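Local coordinates for H subunit of photosynthetic reaction center complex (Rhodopseudomonas palustris, PDB 6Z5S), which probably caps the cytoplasmic side of the photosynthetic reaction centre, anchored by one transmembrane helix, and helps stabilise the complex and the quinone-binding region, at residues 127-132 and 174-179; 136-141 and 166-171. One frame throughout, in Å; residues are numbered along the deposited sequence.

In the fold
After the N-terminal helix 9-31, predicted to span the membrane, the chain passes through short strands, a short helix (102-105) and long loops before strand 129-131, an edge of a four-stranded antiparallel sheet. The loop at 136-141 follows, then, past the short strand 152-153, strand 161-169 and, after a short turn, strand 174-182. Contact 1 (127-132 with 174-179) closes a loop of 41 intervening residues; contact 2 (136-141 with 166-171) closes a smaller one of 24 wholly within it. Their centres lie about 7 Å apart. Strand 161-169 runs between the two strands of contact 1, and its own Val166 and Val168 meet the loop in contact 2, so the sheet is joined to its covering loop.

Contact 1: 127-132 and 174-179; sequences PIIVPL and LARYLE
Ile129 and Tyr177 make the main apolar contact between two strands that are not neighbours, since strand 161-169 runs between them. Ile129 meets the rim of the phenol ring along its CD2-CE2 side: its CG2 lies 3.8 Å from Tyr177 CD2, near the ring plane, and its CD1 comes in the plane to 3.9 Å from Tyr177 CE2. The same CG2 is also 3.9 Å from Tyr177 CE2, so this one ring carbon touches both branches of the isoleucine. With CG1 anti to the carbonyl carbon (chi1 -56°) and the chain extended beyond it, both branches of Ile129 reach the same ring edge. Ile129 CD1 also passes loosely by the Arg176 aliphatic chain, 4.5 Å from its CG.

The polar ends find partners outside this pair of segments: Tyr177 OH hydrogen-bonds to Glu232, which fastens the far end of the ring to helix 229-245, while Arg176 forms a salt bridge through NH2 with an acidic side chain of another protein chain and a long, weak ion pair through NH1 with Asp169.

Backbone bonds link both Arg176 and Tyr177 to Trp167 of the intervening strand, whose side chain packs against Ile129, Pro131 and Tyr177. Two residues thus face one, the classic beta bulge, here turning Arg176 and Tyr177 both toward the edge strand in the antiparallel sheet of the PRC-barrel-like domain.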
# COMPACT_ATOMS: atom_id res chain seq x y z
N PRO D 127 35.37 -10.06 6.44
CA PRO D 127 34.15 -10.70 6.94
C PRO D 127 33.33 -9.75 7.79
O PRO D 127 33.86 -9.02 8.63
CB PRO D 127 34.69 -11.88 7.76
CG PRO D 127 36.01 -12.16 7.16
CD PRO D 127 36.57 -10.84 6.75
N ILE D 128 32.02 -9.74 7.56
CA ILE D 128 31.15 -8.83 8.29
C ILE D 128 30.66 -9.44 9.60
O ILE D 128 30.38 -8.71 10.55
CB ILE D 128 29.96 -8.41 7.42
CG1 ILE D 128 29.16 -9.63 6.98
CG2 ILE D 128 30.44 -7.65 6.21
CD1 ILE D 128 27.96 -9.28 6.14
N ILE D 129 30.54 -10.77 9.67
CA ILE D 129 30.13 -11.43 10.90
C ILE D 129 31.40 -11.85 11.63
O ILE D 129 32.09 -12.78 11.22
CB ILE D 129 29.22 -12.63 10.61
CG1 ILE D 129 28.01 -12.19 9.79
CG2 ILE D 129 28.77 -13.26 11.91
CD1 ILE D 129 26.94 -13.23 9.70
N VAL D 130 31.71 -11.14 12.71
CA VAL D 130 32.96 -11.37 13.43
C VAL D 130 32.70 -11.32 14.92
O VAL D 130 31.74 -10.69 15.38
CB VAL D 130 34.04 -10.34 13.06
CG1 VAL D 130 34.45 -10.50 11.62
CG2 VAL D 130 33.52 -8.94 13.30
N PRO D 131 33.55 -11.97 15.71
CA PRO D 131 33.45 -11.83 17.16
C PRO D 131 33.81 -10.41 17.57
O PRO D 131 34.59 -9.73 16.91
CB PRO D 131 34.47 -12.84 17.70
CG PRO D 131 34.79 -13.72 16.55
CD PRO D 131 34.64 -12.89 15.33
N LEU D 132 33.21 -9.96 18.68
CA LEU D 132 33.48 -8.60 19.13
C LEU D 132 34.95 -8.39 19.46
O LEU D 132 35.45 -7.27 19.36
CB LEU D 132 32.62 -8.26 20.35
CG LEU D 132 31.28 -7.61 20.03
CD1 LEU D 132 30.54 -7.30 21.30
CD2 LEU D 132 31.50 -6.36 19.21
N LEU D 174 24.66 -5.10 14.74
CA LEU D 174 23.64 -6.06 15.12
C LEU D 174 24.32 -7.33 15.60
O LEU D 174 25.29 -7.78 14.98
CB LEU D 174 22.71 -6.37 13.94
CG LEU D 174 21.53 -7.31 14.18
CD1 LEU D 174 20.55 -6.70 15.15
CD2 LEU D 174 20.86 -7.63 12.86
N ALA D 175 23.82 -7.90 16.69
CA ALA D 175 24.35 -9.16 17.19
C ALA D 175 23.70 -10.31 16.44
O ALA D 175 22.47 -10.43 16.42
CB ALA D 175 24.10 -9.28 18.69
N ARG D 176 24.52 -11.15 15.81
CA ARG D 176 24.01 -12.28 15.04
C ARG D 176 24.18 -13.62 15.74
O ARG D 176 23.26 -14.44 15.71
CB ARG D 176 24.68 -12.34 13.67
CG ARG D 176 24.58 -11.08 12.83
CD ARG D 176 23.19 -10.47 12.88
NE ARG D 176 22.27 -11.08 11.94
CZ ARG D 176 22.00 -10.61 10.73
NH1 ARG D 176 22.60 -9.51 10.29
NH2 ARG D 176 21.14 -11.24 9.94
N TYR D 177 25.32 -13.86 16.38
CA TYR D 177 25.57 -15.15 17.00
C TYR D 177 26.15 -14.96 18.39
O TYR D 177 26.85 -13.98 18.66
CB TYR D 177 26.53 -16.00 16.16
CG TYR D 177 26.01 -16.29 14.78
CD1 TYR D 177 25.18 -17.37 14.55
CD2 TYR D 177 26.33 -15.47 13.72
CE1 TYR D 177 24.70 -17.63 13.29
CE2 TYR D 177 25.85 -15.72 12.46
CZ TYR D 177 25.03 -16.80 12.25
OH TYR D 177 24.55 -17.06 11.00
N LEU D 178 25.85 -15.91 19.26
CA LEU D 178 26.51 -16.06 20.55
C LEU D 178 27.46 -17.24 20.48
O LEU D 178 27.04 -18.34 20.10
CB LEU D 178 25.50 -16.28 21.68
CG LEU D 178 24.33 -15.32 21.79
CD1 LEU D 178 23.44 -15.74 22.95
CD2 LEU D 178 24.81 -13.90 21.98
N GLU D 179 28.72 -17.02 20.81
CA GLU D 179 29.64 -18.12 20.95
C GLU D 179 29.38 -18.82 22.27
O GLU D 179 29.13 -18.18 23.29
CB GLU D 179 31.09 -17.64 20.89
CG GLU D 179 32.06 -18.67 20.38
CD GLU D 179 33.35 -18.06 19.88
OE1 GLU D 179 33.63 -16.90 20.23
OE2 GLU D 179 34.08 -18.74 19.13

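Contact 2: 136-141 and 166-171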
# COMPACT_ATOMS: atom_id res chain seq x y z
N LYS D 136 37.09 -4.05 16.64
CA LYS D 136 37.40 -3.02 17.61
C LYS D 136 36.69 -1.72 17.25
O LYS D 136 36.64 -1.32 16.09
CB LYS D 136 38.90 -2.79 17.69
CG LYS D 136 39.70 -4.02 18.11
CD LYS D 136 39.50 -4.36 19.59
CE LYS D 136 38.47 -5.46 19.80
NZ LYS D 136 38.35 -5.86 21.23
N GLY D 137 36.13 -1.07 18.27
CA GLY D 137 35.32 0.11 18.09
C GLY D 137 33.85 -0.11 18.38
O GLY D 137 33.11 0.87 18.48
N MET D 138 33.41 -1.35 18.52
CA MET D 138 32.03 -1.67 18.80
C MET D 138 31.88 -2.20 20.22
O MET D 138 32.83 -2.73 20.80
CB MET D 138 31.49 -2.70 17.80
CG MET D 138 31.83 -2.38 16.36
SD MET D 138 31.03 -3.51 15.22
CE MET D 138 29.32 -3.21 15.65
N PHE D 139 30.68 -2.03 20.77
CA PHE D 139 30.44 -2.37 22.16
C PHE D 139 28.96 -2.67 22.34
O PHE D 139 28.11 -2.17 21.60
CB PHE D 139 30.88 -1.24 23.09
CG PHE D 139 30.40 0.12 22.67
CD1 PHE D 139 31.13 0.87 21.77
CD2 PHE D 139 29.22 0.63 23.17
CE1 PHE D 139 30.68 2.11 21.37
CE2 PHE D 139 28.77 1.88 22.77
CZ PHE D 139 29.51 2.62 21.87
N LEU D 140 28.66 -3.48 23.35
CA LEU D 140 27.34 -4.07 23.49
C LEU D 140 26.26 -3.08 23.94
O LEU D 140 25.11 -3.51 24.07
CB LEU D 140 27.40 -5.24 24.47
CG LEU D 140 27.79 -6.56 23.81
CD1 LEU D 140 27.98 -7.64 24.84
CD2 LEU D 140 26.74 -6.96 22.80
N ASP D 141 26.59 -1.80 24.16
CA ASP D 141 25.57 -0.82 24.53
C ASP D 141 24.86 -1.24 25.81
O ASP D 141 23.72 -1.72 25.75
CB ASP D 141 24.55 -0.64 23.40
CG ASP D 141 23.64 0.55 23.63
OD1 ASP D 141 22.78 0.82 22.76
OD2 ASP D 141 23.78 1.22 24.67
N VAL D 166 30.10 -12.60 21.77
CA VAL D 166 28.98 -12.17 20.95
C VAL D 166 29.52 -11.84 19.56
O VAL D 166 30.40 -10.99 19.42
CB VAL D 166 28.27 -10.95 21.56
CG1 VAL D 166 27.18 -10.45 20.64
CG2 VAL D 166 27.70 -11.32 22.91
N TRP D 167 29.00 -12.52 18.55
CA TRP D 167 29.37 -12.26 17.17
C TRP D 167 28.42 -11.22 16.59
O TRP D 167 27.20 -11.33 16.74
CB TRP D 167 29.32 -13.53 16.34
CG TRP D 167 30.38 -14.50 16.66
CD1 TRP D 167 30.70 -14.99 17.89
CD2 TRP D 167 31.28 -15.13 15.74
NE1 TRP D 167 31.74 -15.87 17.80
CE2 TRP D 167 32.11 -15.98 16.48
CE3 TRP D 167 31.45 -15.04 14.36
CZ2 TRP D 167 33.10 -16.74 15.89
CZ3 TRP D 167 32.44 -15.80 13.78
CH2 TRP D 167 33.25 -16.64 14.54
N VAL D 168 28.98 -10.21 15.94
CA VAL D 168 28.20 -9.09 15.44
C VAL D 168 28.45 -8.91 13.95
O VAL D 168 29.45 -9.37 13.40
CB VAL D 168 28.51 -7.79 16.19
CG1 VAL D 168 28.29 -7.98 17.67
CG2 VAL D 168 29.93 -7.35 15.92
N ASP D 169 27.51 -8.22 13.31
CA ASP D 169 27.59 -7.86 11.91
C ASP D 169 28.12 -6.44 11.80
O ASP D 169 27.60 -5.53 12.45
CB ASP D 169 26.21 -7.97 11.26
CG ASP D 169 26.25 -7.82 9.75
OD1 ASP D 169 27.23 -7.25 9.22
OD2 ASP D 169 25.30 -8.27 9.08
N ARG D 170 29.16 -6.25 11.00
CA ARG D 170 29.69 -4.92 10.78
C ARG D 170 28.90 -4.20 9.69
O ARG D 170 28.33 -4.82 8.79
CB ARG D 170 31.16 -4.98 10.39
CG ARG D 170 32.04 -5.71 11.37
CD ARG D 170 33.50 -5.59 10.98
NE ARG D 170 33.74 -6.03 9.61
CZ ARG D 170 33.90 -5.22 8.57
NH1 ARG D 170 34.10 -5.71 7.36
NH2 ARG D 170 33.85 -3.91 8.75
N ALA D 171 28.85 -2.87 9.82
CA ALA D 171 28.18 -1.98 8.87
C ALA D 171 26.67 -2.13 8.95
O ALA D 171 25.93 -1.33 8.37
CB ALA D 171 28.67 -2.22 7.44
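The thioether end of Met138 comes tip to tip with Val168, against a single methyl: Met138 SD lies 4.1 Å from Val168 CG2, and Met138 CE lies 4.2 Å from that same methyl. Met138 leaves the backbone with CG anti to the carbonyl carbon, runs extended through chi2 and then bends at chi3 (59°). The bend places the terminal methyl beside the strand, where CE is 4.3 Å from Asp169 O.

Two residues later in the loop, and two earlier in the strand, Leu140 meets Val166 with both branches, fork against fork at a slant. Leu140 CD2 approaches Val166 CG1 at 4.1 Å, and Leu140 CD1 approaches Val166 CG2 at 4.2 Å. Val166 has CG1 anti to its backbone N (chi1 176°), which turns both methyls to the loop.

Apolar side chains of another protein chain pack on Met138 and Leu140, and Phe139 makes backbone hydrogen bonds to that chain. An irregular loop laid over valines of a beta-sheet face, here in the PRC-barrel-like domain, thus joins the sheet to a subunit interface.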